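Local atomic coordinates of SusD homolog (Bacteroides ovatus, PDB entry 4F53), a protein that probably binds glycans, perhaps mucin O-glycans, at the cell surface as a member of the SusD/RagB family of outer-membrane lipoproteins. Residues 125-128 against 133-136; 154-159 against 514-519; 294-299 against 397-402; 63-68 against 317-322. All blocks are in the same frame, centred on the assembly; numbering follows the deposited sequence.

Contact 1 of 4, residues 125-128 against 133-136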
loop_
_atom_site.group_PDB
_atom_site.type_symbol
_atom_site.label_atom_id
_atom_site.label_comp_id
_atom_site.label_asym_id
_atom_site.label_seq_id
_atom_site.Cartn_x
_atom_site.Cartn_y
_atom_site.Cartn_z
ATOM N N LEU A 125 6.449 -7.513 5.889
ATOM C CA LEU A 125 5.592 -6.466 6.480
ATOM C C LEU A 125 4.264 -6.432 5.706
ATOM O O LEU A 125 3.232 -6.373 6.336
ATOM C CB LEU A 125 6.263 -5.073 6.479
ATOM C CG LEU A 125 5.490 -3.900 7.134
ATOM C CD1 LEU A 125 5.253 -4.150 8.644
ATOM C CD2 LEU A 125 6.240 -2.588 6.941
ATOM N N ARG A 126 4.293 -6.518 4.356
ATOM C CA ARG A 126 3.072 -6.580 3.517
ATOM C C ARG A 126 2.226 -7.796 3.899
ATOM O O ARG A 126 1.012 -7.685 4.025
ATOM C CB ARG A 126 3.380 -6.698 2.008
ATOM C CG ARG A 126 4.284 -5.662 1.398
ATOM C CD ARG A 126 4.539 -6.021 -0.056
ATOM N NE ARG A 126 3.269 -6.226 -0.755
ATOM C CZ ARG A 126 2.877 -5.586 -1.845
ATOM N NH1 ARG A 126 3.685 -4.715 -2.437
ATOM N NH2 ARG A 126 1.687 -5.829 -2.368
ATOM N N VAL A 127 2.889 -8.961 4.052
ATOM C CA VAL A 127 2.266 -10.251 4.367
ATOM C C VAL A 127 1.630 -10.232 5.778
ATOM O O VAL A 127 0.458 -10.603 5.892
ATOM C CB VAL A 127 3.233 -11.455 4.168
ATOM C CG1 VAL A 127 2.495 -12.781 4.375
ATOM C CG2 VAL A 127 3.891 -11.407 2.777
ATOM N N THR A 128 2.360 -9.787 6.826
ATOM C CA THR A 128 1.739 -9.739 8.150
ATOM C C THR A 128 0.617 -8.674 8.171
ATOM O O THR A 128 -0.424 -8.895 8.793
ATOM C CB THR A 128 2.738 -9.596 9.315
ATOM O OG1 THR A 128 1.971 -9.721 10.502
ATOM C CG2 THR A 128 3.484 -8.240 9.345
ATOM N N PRO A 133 -0.965 -13.062 12.194
ATOM C CA PRO A 133 0.118 -14.039 12.451
ATOM C C PRO A 133 0.603 -14.704 11.152
ATOM O O PRO A 133 -0.216 -15.013 10.279
ATOM C CB PRO A 133 -0.541 -15.081 13.390
ATOM C CG PRO A 133 -1.676 -14.359 14.007
ATOM C CD PRO A 133 -2.189 -13.426 12.941
ATOM N N ILE A 134 1.927 -14.871 11.001
ATOM C CA ILE A 134 2.516 -15.490 9.799
ATOM C C ILE A 134 3.771 -16.315 10.171
ATOM O O ILE A 134 4.413 -16.004 11.186
ATOM C CB ILE A 134 2.893 -14.400 8.704
ATOM C CG1 ILE A 134 3.931 -13.371 9.232
ATOM C CG2 ILE A 134 1.663 -13.720 8.053
ATOM C CD1 ILE A 134 4.801 -12.705 8.157
ATOM N N PRO A 135 4.202 -17.302 9.346
ATOM C CA PRO A 135 5.512 -17.922 9.605
ATOM C C PRO A 135 6.607 -16.873 9.340
ATOM O O PRO A 135 6.624 -16.234 8.274
ATOM C CB PRO A 135 5.576 -19.109 8.626
ATOM C CG PRO A 135 4.271 -19.130 7.908
ATOM C CD PRO A 135 3.591 -17.822 8.104
ATOM N N TYR A 136 7.452 -16.604 10.354
ATOM C CA TYR A 136 8.502 -15.593 10.236
ATOM C C TYR A 136 9.826 -16.074 10.891
ATOM O O TYR A 136 10.723 -16.539 10.176
ATOM C CB TYR A 136 8.038 -14.218 10.776
ATOM C CG TYR A 136 8.984 -13.100 10.401
ATOM C CD1 TYR A 136 9.112 -12.681 9.074
ATOM C CD2 TYR A 136 9.797 -12.500 11.355
ATOM C CE1 TYR A 136 10.038 -11.697 8.712
ATOM C CE2 TYR A 136 10.708 -11.502 11.006
ATOM C CZ TYR A 136 10.836 -11.117 9.681
ATOM O OH TYR A 136 11.746 -10.158 9.323
#
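Thr128 OG1 is gripped from two quarters beside its contact with Ile134: it is hydrogen-bonded to the carbonyl O of Gly132 and to the side-chain amide NE2 of Gln152. With its polar end held in this way, Thr128 meets Ile134 through carbon, CB lying 3.9 Å from Ile134 CD1. Ile134 reaches the helix with both of its branches. CG1 sits between the backbone N and the carbonyl carbon (chi1 60°), which carries CD1 over to Thr128, while the CG2 methyl goes to Val127 and stops 3.9 Å from Val127 CG1. The two side chains of this second pair run at a slant to one another. Val127 CG1, the branch that does the touching, stands opposite the backbone N (chi1 -174°). On helix 82-106, Phe89 and Phe92 also pack on Val127, and Tyr93 on Ile134. The chain leaves helix 110-131 and turns back so that the loop residue Ile134 packs against its last turn. No hydrogen bond joins the two segments directly: a buried isoleucine holds loop to helix by van der Waals packing, and the hydroxyl of Thr128 is satisfied by Gly132 and Gln152.

Contact 2 of 4, residues 154-159 against 514-519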
loop_
_atom_site.group_PDB
_atom_site.type_symbol
_atom_site.label_atom_id
_atom_site.label_comp_id
_atom_site.label_asym_id
_atom_site.label_seq_id
_atom_site.Cartn_x
_atom_site.Cartn_y
_atom_site.Cartn_z
ATOM N N ALA A 154 4.966 -10.471 17.745
ATOM C CA ALA A 154 6.293 -11.079 17.683
ATOM C C ALA A 154 6.978 -10.777 16.344
ATOM O O ALA A 154 8.184 -10.546 16.329
ATOM C CB ALA A 154 6.210 -12.593 17.907
ATOM N N VAL A 155 6.215 -10.710 15.236
ATOM C CA VAL A 155 6.743 -10.369 13.901
ATOM C C VAL A 155 7.252 -8.922 13.917
ATOM O O VAL A 155 8.407 -8.689 13.553
ATOM C CB VAL A 155 5.706 -10.596 12.784
ATOM C CG1 VAL A 155 6.231 -10.097 11.438
ATOM C CG2 VAL A 155 5.311 -12.073 12.693
ATOM N N TYR A 156 6.413 -7.966 14.391
ATOM C CA TYR A 156 6.788 -6.553 14.480
ATOM C C TYR A 156 7.990 -6.349 15.416
ATOM O O TYR A 156 8.906 -5.621 15.053
ATOM C CB TYR A 156 5.583 -5.697 14.942
ATOM C CG TYR A 156 4.803 -5.102 13.786
ATOM C CD1 TYR A 156 3.995 -5.903 12.971
ATOM C CD2 TYR A 156 4.874 -3.744 13.500
ATOM C CE1 TYR A 156 3.274 -5.357 11.906
ATOM C CE2 TYR A 156 4.174 -3.191 12.429
ATOM C CZ TYR A 156 3.370 -4.000 11.636
ATOM O OH TYR A 156 2.698 -3.439 10.575
ATOM N N ALA A 157 8.013 -7.024 16.586
ATOM C CA ALA A 157 9.108 -6.893 17.550
ATOM C C ALA A 157 10.429 -7.403 16.963
ATOM O O ALA A 157 11.443 -6.716 17.093
ATOM C CB ALA A 157 8.783 -7.624 18.844
ATOM N N LYS A 158 10.418 -8.570 16.283
ATOM C CA LYS A 158 11.633 -9.104 15.662
ATOM C C LYS A 158 12.103 -8.167 14.518
ATOM O O LYS A 158 13.273 -7.798 14.480
ATOM C CB LYS A 158 11.432 -10.539 15.164
ATOM C CG LYS A 158 12.669 -11.091 14.490
ATOM C CD LYS A 158 12.582 -12.563 14.129
ATOM C CE LYS A 158 13.460 -12.896 12.936
ATOM N NZ LYS A 158 14.896 -12.521 13.131
HETATM N N MSE A 159 11.186 -7.733 13.648
HETATM C CA MSE A 159 11.485 -6.821 12.545
HETATM C C MSE A 159 12.107 -5.528 13.030
HETATM O O MSE A 159 13.114 -5.095 12.467
HETATM C CB MSE A 159 10.210 -6.473 11.741
HETATM C CG MSE A 159 9.723 -7.602 10.825
HETATM SE SE MSE A 159 8.053 -7.045 9.972
HETATM C CE MSE A 159 7.995 -8.520 8.755
ATOM N N HIS A 514 -9.825 -8.204 12.910
ATOM C CA HIS A 514 -8.791 -7.185 13.007
ATOM C C HIS A 514 -7.493 -7.832 13.419
ATOM O O HIS A 514 -7.470 -8.665 14.326
ATOM C CB HIS A 514 -9.172 -6.086 14.011
ATOM C CG HIS A 514 -10.250 -5.171 13.529
ATOM N ND1 HIS A 514 -10.297 -3.838 13.925
ATOM C CD2 HIS A 514 -11.315 -5.424 12.720
ATOM C CE1 HIS A 514 -11.362 -3.321 13.331
ATOM N NE2 HIS A 514 -12.011 -4.239 12.595
ATOM N N VAL A 515 -6.419 -7.465 12.744
ATOM C CA VAL A 515 -5.057 -7.881 13.064
ATOM C C VAL A 515 -4.654 -7.089 14.344
ATOM O O VAL A 515 -5.362 -6.149 14.760
ATOM C CB VAL A 515 -4.051 -7.723 11.864
ATOM C CG1 VAL A 515 -4.505 -8.545 10.664
ATOM C CG2 VAL A 515 -3.852 -6.258 11.463
ATOM N N TRP A 516 -3.573 -7.519 14.994
ATOM C CA TRP A 516 -3.064 -6.960 16.243
ATOM C C TRP A 516 -2.948 -5.395 16.243
ATOM O O TRP A 516 -3.453 -4.787 17.186
ATOM C CB TRP A 516 -1.725 -7.628 16.567
ATOM C CG TRP A 516 -0.921 -6.970 17.646
ATOM C CD1 TRP A 516 -1.107 -7.069 18.993
ATOM C CD2 TRP A 516 0.241 -6.155 17.456
ATOM N NE1 TRP A 516 -0.141 -6.338 19.660
ATOM C CE2 TRP A 516 0.712 -5.784 18.739
ATOM C CE3 TRP A 516 0.941 -5.704 16.317
ATOM C CZ2 TRP A 516 1.833 -4.972 18.917
ATOM C CZ3 TRP A 516 2.081 -4.932 16.500
ATOM C CH2 TRP A 516 2.504 -4.562 17.787
ATOM N N TRP A 517 -2.336 -4.750 15.219
ATOM C CA TRP A 517 -2.172 -3.276 15.229
ATOM C C TRP A 517 -3.477 -2.535 14.950
ATOM O O TRP A 517 -3.576 -1.335 15.237
ATOM C CB TRP A 517 -1.057 -2.790 14.251
ATOM C CG TRP A 517 -1.121 -3.289 12.828
ATOM C CD1 TRP A 517 -0.247 -4.153 12.229
ATOM C CD2 TRP A 517 -2.047 -2.877 11.796
ATOM N NE1 TRP A 517 -0.615 -4.365 10.915
ATOM C CE2 TRP A 517 -1.717 -3.600 10.625
ATOM C CE3 TRP A 517 -3.137 -1.979 11.749
ATOM C CZ2 TRP A 517 -2.473 -3.500 9.441
ATOM C CZ3 TRP A 517 -3.893 -1.889 10.581
ATOM C CH2 TRP A 517 -3.553 -2.635 9.440
ATOM N N ASP A 518 -4.480 -3.235 14.384
ATOM C CA ASP A 518 -5.765 -2.634 14.000
ATOM C C ASP A 518 -6.672 -2.580 15.218
ATOM O O ASP A 518 -7.670 -3.297 15.302
ATOM C CB ASP A 518 -6.382 -3.420 12.829
ATOM C CG ASP A 518 -7.619 -2.820 12.185
ATOM O OD1 ASP A 518 -8.029 -1.719 12.601
ATOM O OD2 ASP A 518 -8.187 -3.470 11.257
ATOM N N CYS A 519 -6.322 -1.716 16.174
ATOM C CA CYS A 519 -7.080 -1.641 17.419
ATOM C C CYS A 519 -7.367 -0.202 17.832
ATOM O O CYS A 519 -7.453 0.066 19.037
ATOM C CB CYS A 519 -6.357 -2.405 18.527
ATOM S SG CYS A 519 -4.640 -1.876 18.775
#
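Tyr156 points from its helix toward the C-terminal loop and meets two consecutive indoles, one near each end of its side chain. At the root, Trp516 approaches with a corner of its six-membered ring, CZ3 coming within 3.8 Å of Tyr156 CG and 3.9 Å of Tyr156 CB. The planes of these rings are inclined at 56°, too oblique for either a stack or an edge-to-face pair. At the phenol end Trp517 offers its five-membered ring, with CD1 3.5 Å from Tyr156 OH and 3.7 Å from Tyr156 CZ; here the planes make 60°, again oblique. The first torsions differ: Trp516 CG lies opposite its backbone N, whereas Trp517 CG is tucked between backbone N and carbonyl carbon (chi1 51°), and together with their successive places in the type I turn from Val515 to Asp518 this takes the indoles to different parts of Tyr156. Val515 CG2 lies 3.5 Å above the Trp517 ring, over its centre. The loop is further tied by His514 ND1, which donates to Asp518 O at 3.0 Å. The polar tips share an acceptor, since Tyr156 OH and Trp517 NE1 are both hydrogen-bonded to Asp129 OD1; Tyr156 OH also bonds Arg207 NE. This aromatic cluster is buried, fastening the end of the chain to helix 152-173. Helix 110-131 packs on Tyr156 with Leu125 and Thr128, helix 442-452 lies against Trp517 through Thr447, Arg450 and Arg451, and Phe214 meets Trp516 edge-to-face.

Contact 3 of 4, residues 294-299 against 397-402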
loop_
_atom_site.group_PDB
_atom_site.type_symbol
_atom_site.label_atom_id
_atom_site.label_comp_id
_atom_site.label_asym_id
_atom_site.label_seq_id
_atom_site.Cartn_x
_atom_site.Cartn_y
_atom_site.Cartn_z
ATOM N N ASN A 294 -19.214 7.302 -30.104
ATOM C CA ASN A 294 -19.816 8.638 -30.093
ATOM C C ASN A 294 -21.313 8.633 -29.758
ATOM O O ASN A 294 -21.975 9.655 -29.951
ATOM C CB ASN A 294 -19.548 9.407 -31.382
ATOM C CG ASN A 294 -18.231 10.123 -31.321
ATOM O OD1 ASN A 294 -17.198 9.608 -31.768
ATOM N ND2 ASN A 294 -18.228 11.285 -30.677
ATOM N N ALA A 295 -21.827 7.537 -29.165
ATOM C CA ALA A 295 -23.227 7.481 -28.724
ATOM C C ALA A 295 -23.395 8.209 -27.369
ATOM O O ALA A 295 -24.508 8.608 -27.026
ATOM C CB ALA A 295 -23.700 6.040 -28.628
ATOM N N TYR A 296 -22.281 8.402 -26.616
ATOM C CA TYR A 296 -22.244 9.089 -25.318
ATOM C C TYR A 296 -22.643 10.571 -25.469
ATOM O O TYR A 296 -22.060 11.289 -26.292
ATOM C CB TYR A 296 -20.844 8.957 -24.706
ATOM C CG TYR A 296 -20.658 9.672 -23.386
ATOM C CD1 TYR A 296 -21.293 9.221 -22.229
ATOM C CD2 TYR A 296 -19.795 10.760 -23.278
ATOM C CE1 TYR A 296 -21.126 9.879 -21.012
ATOM C CE2 TYR A 296 -19.563 11.378 -22.050
ATOM C CZ TYR A 296 -20.251 10.951 -20.924
ATOM O OH TYR A 296 -20.057 11.590 -19.723
ATOM N N THR A 297 -23.630 11.022 -24.668
ATOM C CA THR A 297 -24.194 12.381 -24.752
ATOM C C THR A 297 -23.632 13.344 -23.707
ATOM O O THR A 297 -23.876 14.553 -23.797
ATOM C CB THR A 297 -25.734 12.354 -24.653
ATOM O OG1 THR A 297 -26.121 11.996 -23.326
ATOM C CG2 THR A 297 -26.371 11.420 -25.667
ATOM N N GLY A 298 -22.918 12.816 -22.725
ATOM C CA GLY A 298 -22.335 13.634 -21.670
ATOM C C GLY A 298 -21.045 14.321 -22.082
ATOM O O GLY A 298 -20.725 14.427 -23.270
ATOM N N GLU A 299 -20.290 14.763 -21.082
ATOM C CA GLU A 299 -18.998 15.431 -21.234
ATOM C C GLU A 299 -17.877 14.530 -20.713
ATOM O O GLU A 299 -18.136 13.619 -19.919
ATOM C CB GLU A 299 -18.997 16.765 -20.456
ATOM C CG GLU A 299 -20.092 17.745 -20.880
ATOM C CD GLU A 299 -21.134 18.155 -19.843
ATOM O OE1 GLU A 299 -20.898 17.970 -18.624
ATOM O OE2 GLU A 299 -22.193 18.680 -20.262
ATOM N N LYS A 397 -25.032 6.944 -15.992
ATOM C CA LYS A 397 -26.441 6.930 -15.574
ATOM C C LYS A 397 -27.338 7.538 -16.678
ATOM O O LYS A 397 -27.070 8.644 -17.156
ATOM C CB LYS A 397 -26.632 7.662 -14.235
ATOM C CG LYS A 397 -28.073 7.621 -13.743
ATOM C CD LYS A 397 -28.352 8.736 -12.768
ATOM C CE LYS A 397 -29.803 8.776 -12.368
ATOM N NZ LYS A 397 -30.029 9.762 -11.285
ATOM N N GLY A 398 -28.339 6.766 -17.106
ATOM C CA GLY A 398 -29.266 7.162 -18.157
ATOM C C GLY A 398 -28.749 7.090 -19.589
ATOM O O GLY A 398 -29.504 7.399 -20.517
ATOM N N GLN A 399 -27.462 6.710 -19.800
ATOM C CA GLN A 399 -26.878 6.600 -21.145
ATOM C C GLN A 399 -27.432 5.370 -21.893
ATOM O O GLN A 399 -27.995 4.465 -21.276
ATOM C CB GLN A 399 -25.335 6.566 -21.105
ATOM C CG GLN A 399 -24.672 7.887 -20.702
ATOM C CD GLN A 399 -24.858 8.997 -21.724
ATOM O OE1 GLN A 399 -24.614 8.831 -22.923
ATOM N NE2 GLN A 399 -25.224 10.179 -21.260
ATOM N N SER A 400 -27.294 5.369 -23.222
ATOM C CA SER A 400 -27.798 4.327 -24.116
ATOM C C SER A 400 -27.240 2.932 -23.786
ATOM O O SER A 400 -26.019 2.731 -23.783
ATOM C CB SER A 400 -27.488 4.681 -25.565
ATOM O OG SER A 400 -28.223 3.832 -26.424
ATOM N N ALA A 401 -28.164 1.971 -23.502
ATOM C CA ALA A 401 -27.895 0.564 -23.156
ATOM C C ALA A 401 -27.105 0.413 -21.831
ATOM O O ALA A 401 -26.694 -0.704 -21.501
ATOM C CB ALA A 401 -27.148 -0.137 -24.293
ATOM N N GLN A 402 -26.913 1.524 -21.074
ATOM C CA GLN A 402 -26.199 1.551 -19.795
ATOM C C GLN A 402 -27.231 1.418 -18.695
ATOM O O GLN A 402 -27.810 2.411 -18.266
ATOM C CB GLN A 402 -25.331 2.825 -19.643
ATOM C CG GLN A 402 -24.394 3.160 -20.827
ATOM C CD GLN A 402 -23.501 2.034 -21.246
ATOM O OE1 GLN A 402 -22.533 1.701 -20.571
ATOM N NE2 GLN A 402 -23.820 1.409 -22.365
HETATM O O HOH W 1 -26.498 7.764 -24.575
#
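Gln399 and Thr297 are joined by a pair of hydrogen bonds that uses both ends of the glutamine amide. Thr297 N donates to Gln399 OE1 at 3.0 Å, nearly straight at 166°, and Gln399 NE2 returns a bond of 2.9 Å to Thr297 OG1, which lies close to the amide plane. Acceptor and donor are each engaged, so the rotation of the amide is fixed. Thr297 OG1 is brought within range by its place between backbone N and carbonyl carbon (chi1 70°), and Gln399 is bent at chi2 (about CB-CG) to present the amide. A water adds a third link: it donates to Gln399 OE1 at 2.7 Å and, at a longer 3.3 Å, to Ala295 O, and accepts from Ser400 N, so that OE1 takes two donors. Further out, Tyr296 CD1 packs 3.4 Å from Gln399 OE1, ring and amide planes being 54° apart. The tyrosine is also wrapped by its own loop: Gly298 N lies above the centre of the ring, and Tyr296 OH donates to Glu299 O at 2.8 Å. Trp317 packs on both Ala295 and Gln399. Within its own loop Gln399 opens a type II beta turn closed by Gln402 N bonding Gln399 O at 3.1 Å. The arrangement is a solvent-facing loop-to-loop junction, in which one side-chain amide bonds to the backbone and side chain of the facing loop, at the periphery of a SusD-like fold.

Contact 4 of 4, residues 63-68 against 317-322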
loop_
_atom_site.group_PDB
_atom_site.type_symbol
_atom_site.label_atom_id
_atom_site.label_comp_id
_atom_site.label_asym_id
_atom_site.label_seq_id
_atom_site.Cartn_x
_atom_site.Cartn_y
_atom_site.Cartn_z
ATOM N N ALA A 63 -10.445 0.647 -9.444
ATOM C CA ALA A 63 -11.724 0.015 -9.694
ATOM C C ALA A 63 -11.526 -0.972 -10.822
ATOM O O ALA A 63 -11.190 -0.567 -11.933
ATOM C CB ALA A 63 -12.780 1.052 -10.055
ATOM N N ASP A 64 -11.712 -2.265 -10.547
ATOM C CA ASP A 64 -11.672 -3.323 -11.559
ATOM C C ASP A 64 -12.707 -2.994 -12.644
ATOM O O ASP A 64 -13.781 -2.476 -12.329
ATOM C CB ASP A 64 -11.907 -4.700 -10.920
ATOM C CG ASP A 64 -10.944 -5.027 -9.760
ATOM O OD1 ASP A 64 -9.720 -4.732 -9.894
ATOM O OD2 ASP A 64 -11.421 -5.569 -8.707
ATOM N N SER A 65 -12.326 -3.187 -13.922
ATOM C CA SER A 65 -13.137 -2.845 -15.104
ATOM C C SER A 65 -13.116 -3.981 -16.149
ATOM O O SER A 65 -13.160 -3.723 -17.347
ATOM C CB SER A 65 -12.638 -1.543 -15.726
ATOM O OG SER A 65 -11.269 -1.652 -16.072
ATOM N N ASN A 66 -13.018 -5.227 -15.690
ATOM C CA ASN A 66 -13.041 -6.379 -16.573
ATOM C C ASN A 66 -14.523 -6.711 -16.871
ATOM O O ASN A 66 -15.302 -6.987 -15.949
ATOM C CB ASN A 66 -12.285 -7.558 -15.941
ATOM C CG ASN A 66 -12.282 -8.808 -16.779
ATOM O OD1 ASN A 66 -13.287 -9.486 -16.912
ATOM N ND2 ASN A 66 -11.150 -9.145 -17.352
ATOM N N LEU A 67 -14.905 -6.654 -18.152
ATOM C CA LEU A 67 -16.293 -6.858 -18.582
ATOM C C LEU A 67 -16.602 -8.327 -18.931
ATOM O O LEU A 67 -17.714 -8.626 -19.354
ATOM C CB LEU A 67 -16.613 -5.941 -19.788
ATOM C CG LEU A 67 -16.183 -4.466 -19.683
ATOM C CD1 LEU A 67 -16.449 -3.717 -20.987
ATOM C CD2 LEU A 67 -16.825 -3.767 -18.486
ATOM N N GLY A 68 -15.640 -9.221 -18.715
ATOM C CA GLY A 68 -15.793 -10.644 -18.991
ATOM C C GLY A 68 -16.576 -11.425 -17.946
ATOM O O GLY A 68 -17.007 -10.880 -16.916
ATOM N N TRP A 317 -19.906 0.648 -21.168
ATOM C CA TRP A 317 -18.980 1.750 -21.465
ATOM C C TRP A 317 -18.038 2.073 -20.306
ATOM O O TRP A 317 -17.307 3.061 -20.389
ATOM C CB TRP A 317 -19.742 3.024 -21.890
ATOM C CG TRP A 317 -20.593 2.869 -23.122
ATOM C CD1 TRP A 317 -20.580 1.835 -24.011
ATOM C CD2 TRP A 317 -21.579 3.792 -23.594
ATOM N NE1 TRP A 317 -21.535 2.024 -24.969
ATOM C CE2 TRP A 317 -22.154 3.230 -24.752
ATOM C CE3 TRP A 317 -22.022 5.053 -23.159
ATOM C CZ2 TRP A 317 -23.161 3.882 -25.484
ATOM C CZ3 TRP A 317 -23.033 5.688 -23.869
ATOM C CH2 TRP A 317 -23.594 5.106 -25.015
ATOM N N SER A 318 -17.998 1.206 -19.268
ATOM C CA SER A 318 -17.179 1.350 -18.049
ATOM C C SER A 318 -15.689 1.610 -18.282
ATOM O O SER A 318 -15.067 2.288 -17.456
ATOM C CB SER A 318 -17.313 0.119 -17.158
ATOM O OG SER A 318 -18.638 0.046 -16.673
ATOM N N GLN A 319 -15.104 1.091 -19.376
ATOM C CA GLN A 319 -13.662 1.296 -19.612
ATOM C C GLN A 319 -13.382 2.717 -20.158
ATOM O O GLN A 319 -12.231 3.118 -20.218
ATOM C CB GLN A 319 -13.065 0.194 -20.483
ATOM C CG GLN A 319 -13.193 -1.193 -19.826
ATOM C CD GLN A 319 -12.705 -2.337 -20.684
ATOM O OE1 GLN A 319 -12.460 -2.200 -21.883
ATOM N NE2 GLN A 319 -12.514 -3.491 -20.074
ATOM N N GLY A 320 -14.438 3.497 -20.405
ATOM C CA GLY A 320 -14.344 4.904 -20.759
ATOM C C GLY A 320 -13.978 5.763 -19.549
ATOM O O GLY A 320 -13.641 6.933 -19.707
ATOM N N SER A 321 -14.032 5.194 -18.318
ATOM C CA SER A 321 -13.650 5.850 -17.051
ATOM C C SER A 321 -12.183 6.251 -17.097
ATOM O O SER A 321 -11.417 5.643 -17.851
ATOM C CB SER A 321 -13.896 4.920 -15.861
ATOM O OG SER A 321 -15.258 4.530 -15.812
ATOM N N SER A 322 -11.790 7.258 -16.293
ATOM C CA SER A 322 -10.400 7.739 -16.192
ATOM C C SER A 322 -9.437 6.578 -15.971
ATOM O O SER A 322 -9.705 5.666 -15.183
ATOM C CB SER A 322 -10.248 8.772 -15.080
ATOM O OG SER A 322 -10.722 10.036 -15.521
HETATM O O HOH W 2 -13.004 -6.760 -20.170
#
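The side-chain amide of Gln319 is the flat group of this contact, and at its edge lies Ser65 O, only 2° out of the amide plane. NE2 donates to that carbonyl at 2.8 Å with an N-H...O angle of 178°, entering nearly along the C=O axis. The side chain of Leu67, running against that of Gln319, lies over one face of the amide: Leu67 CG is 3.8 Å from Gln319 NE2, and Leu67 CD1 4.0 Å from Gln319 CD. The other methyl, Leu67 CD2, reaches Ser318 CB at 4.1 Å. Gln319 spans the gap because its chain is extended beyond CG (chi2 176°), and on the way Gln319 CG passes 3.5 Å from Ser65 O. A water takes a bond of 2.8 Å from Leu67 N and a weak one from Gln319 NE2. The contact lies just past strand 62-64, which pairs antiparallel with strand 261-263, where the chain gives way to a loop that meets the short 3-10 turn that holds Ser318 and Gln319. Both partners lean on the second strand and the loop before it: Ser65 OG is hydrogen-bonded to Ser259 O, and Gln319 O to Arg262 NE. Asn66 braces the first loop: its OD1 accepts from Gly68 N in an Asx turn, while ND2 bonds Asp260 OD1. In the other segment Ser318 O accepts from both the backbone N and the OG of Ser321, the hydroxyl bond being 2.8 Å, and Ser318 OG turns to Asn315 O.

The contacts fall into two well-separated pairs in a chain whose regular structure is mostly helix; contact 2 lies across the chain's centre from contacts 3 and 4. Contacts 1 and 2 have centres about 9 Å apart and touch where the consecutive helices 110-131 and 152-173 pack together. Contacts 3 and 4, with centres about 15 Å apart, join loops and meet through Trp317 of contact 4. Between the pairs, the centres of contacts 2 and 3 lie about 48 Å apart. Along the chain, contact 4 opens first and encloses contact 1; contact 2 opens before contact 4 closes, and contact 3 lies within the span of contact 2 while crossing contact 4. Parts far apart in sequence are thus brought together, the C-terminal end returning to the early helices.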